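Local coordinates for protein benzoate transport porin BenP (Acinetobacter baumannii AB307-0294, PDB 5DL8) that probably acts as an OprD-family outer-membrane porin, a beta-barrel channel for small solutes, with benzoate as its presumed substrate, at residues I382-N387 and N392-D397; I35-D40 and A144-L149; F305-A310 and M339-Y344. All blocks are in the same frame, centred on the assembly; numbering follows the deposited sequence.

Contact 1 of 3, residues I382-N387 and N392-D397; sequences IRIDYN and NDFGED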
loop_
_atom_site.group_PDB
_atom_site.type_symbol
_atom_site.label_atom_id
_atom_site.label_comp_id
_atom_site.label_asym_id
_atom_site.label_seq_id
_atom_site.Cartn_x
_atom_site.Cartn_y
_atom_site.Cartn_z
ATOM N N ILE A 382 5.956 11.310 -10.984
ATOM C CA ILE A 382 6.856 10.443 -10.296
ATOM C C ILE A 382 7.927 9.927 -11.249
ATOM O O ILE A 382 7.635 9.412 -12.403
ATOM C CB ILE A 382 6.122 9.339 -9.567
ATOM C CG1 ILE A 382 5.411 9.935 -8.384
ATOM C CG2 ILE A 382 7.125 8.376 -8.891
ATOM C CD1 ILE A 382 4.283 9.109 -7.835
ATOM N N ARG A 383 9.171 10.108 -10.841
ATOM C CA ARG A 383 10.316 9.625 -11.609
ATOM C C ARG A 383 11.109 8.607 -10.773
ATOM O O ARG A 383 11.605 8.947 -9.672
ATOM C CB ARG A 383 11.255 10.782 -12.096
ATOM C CG ARG A 383 12.579 10.363 -12.720
ATOM C CD ARG A 383 12.311 9.735 -14.079
ATOM N NE ARG A 383 13.536 9.097 -14.640
ATOM C CZ ARG A 383 13.651 8.621 -15.898
ATOM N NH1 ARG A 383 12.667 8.721 -16.769
ATOM N NH2 ARG A 383 14.754 8.040 -16.273
ATOM N N ILE A 384 11.257 7.389 -11.297
ATOM C CA ILE A 384 12.069 6.345 -10.678
ATOM C C ILE A 384 13.258 6.002 -11.531
ATOM O O ILE A 384 13.145 5.844 -12.781
ATOM C CB ILE A 384 11.192 5.135 -10.403
ATOM C CG1 ILE A 384 10.135 5.508 -9.320
ATOM C CG2 ILE A 384 12.005 3.946 -9.810
ATOM C CD1 ILE A 384 8.927 4.685 -9.601
ATOM N N ASP A 385 14.422 6.026 -10.933
ATOM C CA ASP A 385 15.657 5.468 -11.537
ATOM C C ASP A 385 16.252 4.382 -10.602
ATOM O O ASP A 385 16.720 4.708 -9.443
ATOM C CB ASP A 385 16.755 6.550 -11.807
ATOM C CG ASP A 385 16.311 7.567 -12.869
ATOM O OD1 ASP A 385 16.595 7.264 -14.078
ATOM O OD2 ASP A 385 15.706 8.633 -12.511
ATOM N N TYR A 386 16.354 3.161 -11.173
ATOM C CA TYR A 386 16.907 1.980 -10.538
ATOM C C TYR A 386 18.149 1.565 -11.245
ATOM O O TYR A 386 18.170 1.400 -12.441
ATOM C CB TYR A 386 15.867 0.850 -10.571
ATOM C CG TYR A 386 16.382 -0.505 -10.041
ATOM C CD1 TYR A 386 16.603 -0.706 -8.654
ATOM C CD2 TYR A 386 16.711 -1.559 -10.916
ATOM C CE1 TYR A 386 17.074 -1.917 -8.161
ATOM C CE2 TYR A 386 17.207 -2.766 -10.412
ATOM C CZ TYR A 386 17.376 -2.939 -9.023
ATOM O OH TYR A 386 17.834 -4.114 -8.521
ATOM N N ASN A 387 19.184 1.270 -10.490
ATOM C CA ASN A 387 20.400 0.657 -11.038
ATOM C C ASN A 387 20.965 -0.441 -10.115
ATOM O O ASN A 387 20.989 -0.313 -8.923
ATOM C CB ASN A 387 21.508 1.699 -11.303
ATOM C CG ASN A 387 21.087 2.812 -12.313
ATOM O OD1 ASN A 387 21.435 2.778 -13.510
ATOM N ND2 ASN A 387 20.419 3.809 -11.820
ATOM N N ASN A 392 18.804 -5.678 -14.142
ATOM C CA ASN A 392 18.296 -4.799 -15.162
ATOM C C ASN A 392 18.025 -3.390 -14.713
ATOM O O ASN A 392 17.099 -3.189 -13.928
ATOM C CB ASN A 392 16.999 -5.393 -15.588
ATOM C CG ASN A 392 17.200 -6.765 -16.243
ATOM O OD1 ASN A 392 18.170 -7.031 -16.975
ATOM N ND2 ASN A 392 16.279 -7.629 -15.940
ATOM N N ASP A 393 18.801 -2.435 -15.256
ATOM C CA ASP A 393 18.643 -1.021 -14.903
ATOM C C ASP A 393 17.379 -0.479 -15.572
ATOM O O ASP A 393 17.041 -0.985 -16.633
ATOM C CB ASP A 393 19.806 -0.186 -15.350
ATOM C CG ASP A 393 21.076 -0.538 -14.674
ATOM O OD1 ASP A 393 21.082 -1.350 -13.751
ATOM O OD2 ASP A 393 22.114 0.012 -15.054
ATOM N N PHE A 394 16.639 0.448 -14.936
ATOM C CA PHE A 394 15.554 1.112 -15.622
ATOM C C PHE A 394 15.220 2.564 -15.158
ATOM O O PHE A 394 15.593 3.015 -14.067
ATOM C CB PHE A 394 14.322 0.217 -15.567
ATOM C CG PHE A 394 13.683 0.135 -14.196
ATOM C CD1 PHE A 394 12.852 1.157 -13.731
ATOM C CD2 PHE A 394 13.848 -0.980 -13.429
ATOM C CE1 PHE A 394 12.231 1.082 -12.507
ATOM C CE2 PHE A 394 13.237 -1.073 -12.186
ATOM C CZ PHE A 394 12.430 -0.035 -11.714
ATOM N N GLY A 395 14.513 3.262 -16.021
ATOM C CA GLY A 395 13.899 4.585 -15.724
ATOM C C GLY A 395 12.408 4.516 -15.959
ATOM O O GLY A 395 11.982 4.097 -17.008
ATOM N N GLU A 396 11.637 4.945 -14.981
ATOM C CA GLU A 396 10.216 4.905 -14.998
ATOM C C GLU A 396 9.636 6.272 -14.753
ATOM O O GLU A 396 9.971 6.894 -13.689
ATOM C CB GLU A 396 9.650 3.959 -13.969
ATOM C CG GLU A 396 8.133 3.846 -13.951
ATOM C CD GLU A 396 7.577 2.721 -13.022
ATOM O OE1 GLU A 396 8.340 1.844 -12.619
ATOM O OE2 GLU A 396 6.404 2.732 -12.608
ATOM N N ASP A 397 8.714 6.678 -15.675
ATOM C CA ASP A 397 7.885 7.848 -15.528
ATOM C C ASP A 397 6.434 7.497 -15.220
ATOM O O ASP A 397 5.840 6.613 -15.814
ATOM C CB ASP A 397 7.934 8.713 -16.811
ATOM C CG ASP A 397 9.303 9.110 -17.181
ATOM O OD1 ASP A 397 9.938 9.925 -16.540
ATOM O OD2 ASP A 397 9.791 8.624 -18.134
#

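Contact 2 of 3, residues I35-D40 and A144-L149; sequences INRDFD and ASRQLL. With CA (calcium ion), chain G.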
loop_
_atom_site.group_PDB
_atom_site.type_symbol
_atom_site.label_atom_id
_atom_site.label_comp_id
_atom_site.label_asym_id
_atom_site.label_seq_id
_atom_site.Cartn_x
_atom_site.Cartn_y
_atom_site.Cartn_z
ATOM N N ILE A 35 2.009 5.431 -17.276
ATOM C CA ILE A 35 3.109 4.783 -16.615
ATOM C C ILE A 35 4.005 4.195 -17.674
ATOM O O ILE A 35 3.527 3.497 -18.587
ATOM C CB ILE A 35 2.571 3.736 -15.630
ATOM C CG1 ILE A 35 1.949 4.447 -14.396
ATOM C CG2 ILE A 35 3.690 2.728 -15.241
ATOM C CD1 ILE A 35 0.578 3.902 -14.063
ATOM N N ASN A 36 5.312 4.450 -17.541
ATOM C CA ASN A 36 6.263 3.962 -18.537
ATOM C C ASN A 36 7.518 3.486 -17.857
ATOM O O ASN A 36 8.255 4.288 -17.271
ATOM C CB ASN A 36 6.616 5.046 -19.641
ATOM C CG ASN A 36 7.170 4.440 -20.903
ATOM O OD1 ASN A 36 6.450 3.772 -21.672
ATOM N ND2 ASN A 36 8.434 4.627 -21.116
ATOM N N ARG A 37 7.765 2.180 -17.899
ATOM C CA ARG A 37 9.060 1.647 -17.418
ATOM C C ARG A 37 9.949 1.299 -18.586
ATOM O O ARG A 37 9.663 0.401 -19.336
ATOM C CB ARG A 37 8.859 0.424 -16.482
ATOM C CG ARG A 37 10.163 -0.199 -15.921
ATOM C CD ARG A 37 9.926 -1.219 -14.790
ATOM N NE ARG A 37 9.381 -0.637 -13.610
ATOM C CZ ARG A 37 9.186 -1.251 -12.413
ATOM N NH1 ARG A 37 9.486 -2.534 -12.222
ATOM N NH2 ARG A 37 8.671 -0.535 -11.372
ATOM N N ASP A 38 11.098 1.934 -18.640
ATOM C CA ASP A 38 12.025 1.804 -19.756
ATOM C C ASP A 38 13.324 1.175 -19.268
ATOM O O ASP A 38 14.137 1.839 -18.581
ATOM C CB ASP A 38 12.323 3.243 -20.315
ATOM C CG ASP A 38 13.326 3.257 -21.488
ATOM O OD1 ASP A 38 14.157 2.336 -21.599
ATOM O OD2 ASP A 38 13.327 4.227 -22.286
ATOM N N PHE A 39 13.561 -0.077 -19.655
ATOM C CA PHE A 39 14.874 -0.730 -19.440
ATOM C C PHE A 39 16.037 -0.110 -20.234
ATOM O O PHE A 39 15.931 0.145 -21.373
ATOM C CB PHE A 39 14.728 -2.242 -19.601
ATOM C CG PHE A 39 13.700 -2.814 -18.652
ATOM C CD1 PHE A 39 14.026 -3.144 -17.312
ATOM C CD2 PHE A 39 12.448 -3.060 -19.044
ATOM C CE1 PHE A 39 13.069 -3.679 -16.446
ATOM C CE2 PHE A 39 11.496 -3.635 -18.207
ATOM C CZ PHE A 39 11.782 -3.901 -16.881
ATOM N N ASP A 40 17.158 0.193 -19.561
ATOM C CA ASP A 40 18.374 0.617 -20.233
ATOM C C ASP A 40 18.835 -0.405 -21.318
ATOM O O ASP A 40 19.232 -0.049 -22.434
ATOM C CB ASP A 40 19.492 0.812 -19.220
ATOM C CG ASP A 40 19.288 2.022 -18.336
ATOM O OD1 ASP A 40 18.192 2.499 -18.082
ATOM O OD2 ASP A 40 20.246 2.530 -17.835
ATOM N N ALA A 144 -2.888 2.400 -4.078
ATOM C CA ALA A 144 -3.269 3.442 -5.094
ATOM C C ALA A 144 -2.116 3.887 -6.003
ATOM O O ALA A 144 -2.159 4.948 -6.559
ATOM C CB ALA A 144 -3.880 4.688 -4.331
ATOM N N SER A 145 -1.096 3.092 -6.197
ATOM C CA SER A 145 0.171 3.539 -6.881
ATOM C C SER A 145 0.034 3.572 -8.484
ATOM O O SER A 145 0.891 4.197 -9.293
ATOM C CB SER A 145 1.336 2.583 -6.446
ATOM O OG SER A 145 1.107 1.237 -6.941
ATOM N N ARG A 146 -1.031 2.942 -8.969
ATOM C CA ARG A 146 -1.092 2.756 -10.434
ATOM C C ARG A 146 -2.420 3.323 -11.007
ATOM O O ARG A 146 -2.596 4.539 -10.944
ATOM C CB ARG A 146 -0.846 1.277 -10.765
ATOM C CG ARG A 146 0.505 0.681 -10.362
ATOM C CD ARG A 146 1.635 1.479 -10.887
ATOM N NE ARG A 146 2.884 0.715 -10.940
ATOM C CZ ARG A 146 3.662 0.348 -9.884
ATOM N NH1 ARG A 146 3.345 0.617 -8.598
ATOM N NH2 ARG A 146 4.749 -0.374 -10.146
ATOM N N GLN A 147 -3.346 2.458 -11.449
ATOM C CA GLN A 147 -4.595 2.905 -11.956
ATOM C C GLN A 147 -5.721 2.555 -10.999
ATOM O O GLN A 147 -5.919 3.296 -9.999
ATOM C CB GLN A 147 -4.800 2.404 -13.404
ATOM C CG GLN A 147 -6.077 2.801 -14.097
ATOM C CD GLN A 147 -6.456 4.262 -13.922
ATOM O OE1 GLN A 147 -6.977 4.647 -12.872
ATOM N NE2 GLN A 147 -6.273 5.074 -14.972
ATOM N N LEU A 148 -6.431 1.459 -11.194
ATOM C CA LEU A 148 -7.502 1.086 -10.176
ATOM C C LEU A 148 -6.843 0.567 -8.828
ATOM O O LEU A 148 -5.613 0.292 -8.799
ATOM C CB LEU A 148 -8.545 0.163 -10.778
ATOM C CG LEU A 148 -9.183 0.643 -12.115
ATOM C CD1 LEU A 148 -10.336 -0.273 -12.530
ATOM C CD2 LEU A 148 -9.668 2.094 -11.900
ATOM N N LEU A 149 -7.631 0.512 -7.761
ATOM C CA LEU A 149 -7.159 0.278 -6.361
ATOM C C LEU A 149 -7.501 -1.160 -5.875
ATOM O O LEU A 149 -8.579 -1.768 -6.143
ATOM C CB LEU A 149 -7.886 1.206 -5.448
ATOM C CG LEU A 149 -7.450 2.658 -5.221
ATOM C CD1 LEU A 149 -6.885 3.333 -6.413
ATOM C CD2 LEU A 149 -8.523 3.521 -4.572
HETATM CA CA CA G . 14.207 0.544 -23.318
HETATM O O HOH W 1 14.786 2.567 -24.312
HETATM O O HOH W 2 16.385 0.569 -24.118
HETATM O O HOH W 3 14.676 -1.791 -23.367
HETATM O O HOH W 4 13.967 -0.272 -25.692
#

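Contact 3 of 3, residues F305-A310 and M339-Y344; sequences FINWNA and MVKYVY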
loop_
_atom_site.group_PDB
_atom_site.type_symbol
_atom_site.label_atom_id
_atom_site.label_comp_id
_atom_site.label_asym_id
_atom_site.label_seq_id
_atom_site.Cartn_x
_atom_site.Cartn_y
_atom_site.Cartn_z
ATOM N N PHE A 305 6.690 -1.080 5.791
ATOM C CA PHE A 305 8.149 -1.023 5.704
ATOM C C PHE A 305 8.487 0.472 5.932
ATOM O O PHE A 305 7.578 1.312 5.791
ATOM C CB PHE A 305 8.627 -1.491 4.301
ATOM C CG PHE A 305 8.860 -2.956 4.116
ATOM C CD1 PHE A 305 8.590 -3.905 5.077
ATOM C CD2 PHE A 305 9.360 -3.404 2.887
ATOM C CE1 PHE A 305 8.793 -5.249 4.836
ATOM C CE2 PHE A 305 9.594 -4.783 2.616
ATOM C CZ PHE A 305 9.292 -5.687 3.606
ATOM N N ILE A 306 9.724 0.810 6.360
ATOM C CA ILE A 306 10.073 2.288 6.629
ATOM C C ILE A 306 10.021 3.172 5.340
ATOM O O ILE A 306 9.895 4.361 5.387
ATOM C CB ILE A 306 11.479 2.565 7.200
ATOM C CG1 ILE A 306 12.548 2.214 6.142
ATOM C CG2 ILE A 306 11.737 1.846 8.490
ATOM C CD1 ILE A 306 13.966 2.142 6.732
ATOM N N ASN A 307 10.253 2.565 4.196
ATOM C CA ASN A 307 10.235 3.239 2.881
ATOM C C ASN A 307 9.815 2.333 1.689
ATOM O O ASN A 307 10.653 2.055 0.788
ATOM C CB ASN A 307 11.641 3.814 2.648
ATOM C CG ASN A 307 11.742 4.624 1.360
ATOM O OD1 ASN A 307 10.766 5.207 0.875
ATOM N ND2 ASN A 307 12.941 4.672 0.828
ATOM N N TRP A 308 8.535 1.914 1.655
ATOM C CA TRP A 308 8.047 1.050 0.513
ATOM C C TRP A 308 8.216 1.859 -0.845
ATOM O O TRP A 308 7.960 3.017 -0.904
ATOM C CB TRP A 308 6.621 0.497 0.701
ATOM C CG TRP A 308 6.227 -0.233 -0.441
ATOM C CD1 TRP A 308 5.438 0.249 -1.520
ATOM C CD2 TRP A 308 6.604 -1.547 -0.784
ATOM N NE1 TRP A 308 5.313 -0.724 -2.490
ATOM C CE2 TRP A 308 6.021 -1.835 -2.098
ATOM C CE3 TRP A 308 7.311 -2.555 -0.119
ATOM C CZ2 TRP A 308 6.140 -3.093 -2.726
ATOM C CZ3 TRP A 308 7.433 -3.846 -0.758
ATOM C CH2 TRP A 308 6.877 -4.073 -2.073
ATOM N N ASN A 309 8.840 1.276 -1.847
ATOM C CA ASN A 309 9.179 2.025 -3.054
ATOM C C ASN A 309 9.126 1.006 -4.207
ATOM O O ASN A 309 8.475 -0.048 -4.079
ATOM C CB ASN A 309 10.516 2.753 -2.890
ATOM C CG ASN A 309 11.748 1.784 -2.603
ATOM O OD1 ASN A 309 11.659 0.516 -2.529
ATOM N ND2 ASN A 309 12.884 2.395 -2.407
ATOM N N ALA A 310 9.810 1.259 -5.311
ATOM C CA ALA A 310 9.594 0.462 -6.522
ATOM C C ALA A 310 10.134 -0.936 -6.495
ATOM O O ALA A 310 9.591 -1.787 -7.122
ATOM C CB ALA A 310 10.242 1.191 -7.705
ATOM N N MET A 339 9.312 15.999 -3.361
ATOM C CA MET A 339 10.055 15.046 -2.525
ATOM C C MET A 339 11.046 14.212 -3.341
ATOM O O MET A 339 10.719 13.658 -4.408
ATOM C CB MET A 339 9.102 14.181 -1.699
ATOM C CG MET A 339 9.908 13.264 -0.790
ATOM S SD MET A 339 9.018 12.435 0.517
ATOM C CE MET A 339 8.867 13.937 1.569
ATOM N N VAL A 340 12.271 14.165 -2.876
ATOM C CA VAL A 340 13.324 13.335 -3.450
ATOM C C VAL A 340 13.785 12.251 -2.379
ATOM O O VAL A 340 14.049 12.574 -1.170
ATOM C CB VAL A 340 14.501 14.258 -3.739
ATOM C CG1 VAL A 340 15.682 13.487 -4.249
ATOM C CG2 VAL A 340 14.058 15.287 -4.803
ATOM N N LYS A 341 13.927 11.031 -2.781
ATOM C CA LYS A 341 14.404 9.898 -1.908
ATOM C C LYS A 341 15.496 9.141 -2.685
ATOM O O LYS A 341 15.378 9.082 -3.893
ATOM C CB LYS A 341 13.305 8.919 -1.693
ATOM C CG LYS A 341 12.063 9.576 -1.230
ATOM C CD LYS A 341 10.984 8.511 -0.951
ATOM C CE LYS A 341 9.687 9.120 -0.428
ATOM N NZ LYS A 341 8.688 8.002 -0.497
ATOM N N TYR A 342 16.542 8.674 -2.010
ATOM C CA TYR A 342 17.656 7.913 -2.564
ATOM C C TYR A 342 17.951 6.711 -1.601
ATOM O O TYR A 342 18.035 6.949 -0.435
ATOM C CB TYR A 342 18.933 8.757 -2.641
ATOM C CG TYR A 342 20.104 8.136 -3.449
ATOM C CD1 TYR A 342 20.146 8.344 -4.849
ATOM C CD2 TYR A 342 21.200 7.401 -2.852
ATOM C CE1 TYR A 342 21.172 7.841 -5.646
ATOM C CE2 TYR A 342 22.283 6.910 -3.667
ATOM C CZ TYR A 342 22.238 7.137 -5.071
ATOM O OH TYR A 342 23.183 6.753 -6.056
ATOM N N VAL A 343 18.064 5.492 -2.101
ATOM C CA VAL A 343 18.395 4.300 -1.364
ATOM C C VAL A 343 19.537 3.571 -2.036
ATOM O O VAL A 343 19.541 3.394 -3.248
ATOM C CB VAL A 343 17.181 3.364 -1.287
ATOM C CG1 VAL A 343 17.337 2.175 -0.341
ATOM C CG2 VAL A 343 16.011 4.113 -0.783
ATOM N N TYR A 344 20.506 3.115 -1.230
ATOM C CA TYR A 344 21.537 2.207 -1.640
ATOM C C TYR A 344 21.392 0.929 -0.805
ATOM O O TYR A 344 21.152 1.003 0.389
ATOM C CB TYR A 344 22.894 2.857 -1.419
ATOM C CG TYR A 344 24.109 1.965 -1.607
ATOM C CD1 TYR A 344 24.658 1.808 -2.850
ATOM C CD2 TYR A 344 24.739 1.333 -0.531
ATOM C CE1 TYR A 344 25.785 1.015 -3.061
ATOM C CE2 TYR A 344 25.906 0.556 -0.730
ATOM C CZ TYR A 344 26.382 0.381 -2.021
ATOM O OH TYR A 344 27.499 -0.345 -2.327
HETATM O O HOH W 5 9.270 5.758 -1.669
#

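Contact 1 of 3, residues I382-N387 and N392-D397
Phe394 CG sits between the backbone N and the carbonyl carbon (chi1 72°), while Tyr386 CG is anti to its N; together these torsions set one face of the phenylalanine ring against Tyr386 CB. The two residues face each other in an antiparallel beta hairpin of the porin barrel, formed by strands 377-388 and 394-406. Tyr386 CB stands 3.8 Å from the Phe394 ring centroid, close enough to the ring normal for a CH-pi contact, whereas the rings themselves meet obliquely, with planes at 31°. Ile384 CG2, on the same face of the sheet, reaches Phe394 CE1 at 3.9 Å, approaching the ring obliquely. Two hydrogen-bonded pairs zip the backbones together: Ile384 N binds Glu396 O at 2.8 Å, Tyr386 N binds Phe394 O at 3.0 Å, and each bond has its return partner.

On the other face, a bend at chi2 (71°) folds the Arg383 guanidinium over Gly395 and the amide of Glu396. NE and NH2 clasp Asp385 side-on, one nitrogen to each oxygen, and NH1 reaches across to Asp397 OD1 at 3.0 Å, in the guanidinium plane but above the carboxylate plane. This three-residue network fixes the rotation of the guanidinium, and Tyr381 also bonds Asp397 OD1. At the turn, where Asp393 helps bind calcium, Asn392 O lies at the edge of the tyrosine ring, in its plane, 3.4 Å from Tyr386 CD2.

Contact 2 of 3, residues I35-D40 and A144-L149
Inside the porin barrel, the loop between strands 132-133 and 151-153 folds inward and brings Arg146 against Ile35 and Arg37 of strand 25-39. An inward-folded loop of this kind narrows the channel in OprD-family porins, which also line part of it with basic side chains; this contact is consistent with both features. The evidence is two side-chain approaches and a modest buried surface of 132 Å². Ile35 CD1 meets Arg146 CD at 4.1 Å, the two side chains crossing at about a right angle, so the isoleucine packs on the aliphatic part of the arginine. At the ends of the two arginines, Arg37 NH2 and Arg146 NH2 come within 4.1 Å, with guanidinium planes 47° apart and neither group edge-on nor face-on to the other.

The two arginines are held by different partners. The Arg146 chain bends at chi2 (-53°), and its NH1 donates to Ser145 OG at 2.9 Å, a fairly bent bond. Arg37 is bent at chi3 and turns to strand 394-406, where NH2 is salt-bridged to Glu396 and Phe394 adds a cation-pi contact. At the end of strand 25-39, Asp38 OD1 binds a calcium ion at 2.5 Å and Phe39 O binds it at 2.6 Å; four waters and Asp46 help complete the shell.

With Arg178 also close to Arg146, the gathered guanidinium groups would probably make this part of the channel lining electropositive and attractive to anionic solutes, the Arg37 charge being partly balanced by Glu396, which it shares with Arg398.

Contact 3 of 3, residues F305-A310 and M339-Y344
A second loop that enters the barrel, the one between strands 278-288 and 319-328, leans here on the inner side of strand 336-349, with Asn307 and Asn309 facing Lys341 and Val343. Loops folded into the barrel help shape the channel in OprD-family porins. Here side chains span the gap between the backbones: the nearest CA atoms, those of Asn307 and Lys341, are 9.2 Å apart. Asn307 CG is anti to the backbone N (chi1 -176°), which extends the amide toward the strand. Its ND2 then lies 3.5 Å from Val343 CG2 and hydrogen-bonds His322 of the neighbouring strand 319-328. Asn309 ND2 approaches the same methyl at 3.9 Å, so a single valine branch meets two amides.

Lys341, extended beyond CG, crosses Asn307 at a slant and stops with NZ 3.7 Å from Asn307 OD1. Water 5 spans this gap: it accepts from Lys341 NZ at 2.6 Å and donates to Asn307 OD1 at 3.0 Å and Trp308 O at 3.1 Å. Besides the direct packing on Val343, loop and wall are thus linked through one water held by three polar atoms, and the ammonium charge probably polarises that water toward the two carbonyl oxygens.

Overall arrangement
The three contacts follow adjoining parts of one barrel wall. Contacts 1 and 2 have centres 11 Å apart and touch directly, because strands 394-406 and 25-39 are neighbours: Glu396 OE1 meets Arg37 NH2 at 2.7 Å in a salt bridge, and Asp397 O probably accepts from Asn36 N at 2.8 Å. Contact 3 lies about 13 Å, centre to centre, from contact 1, which it meets through Ile384 CG2 and Ala310 CB, 3.9 Å apart. Contacts 2 and 3, centres 16 Å apart, do not touch, their nearest atoms being about 4 Å apart. Calcium marks the strand ends: one ion sits in contact 2, another beside contact 1 at Val388, Gly391 and Asp393.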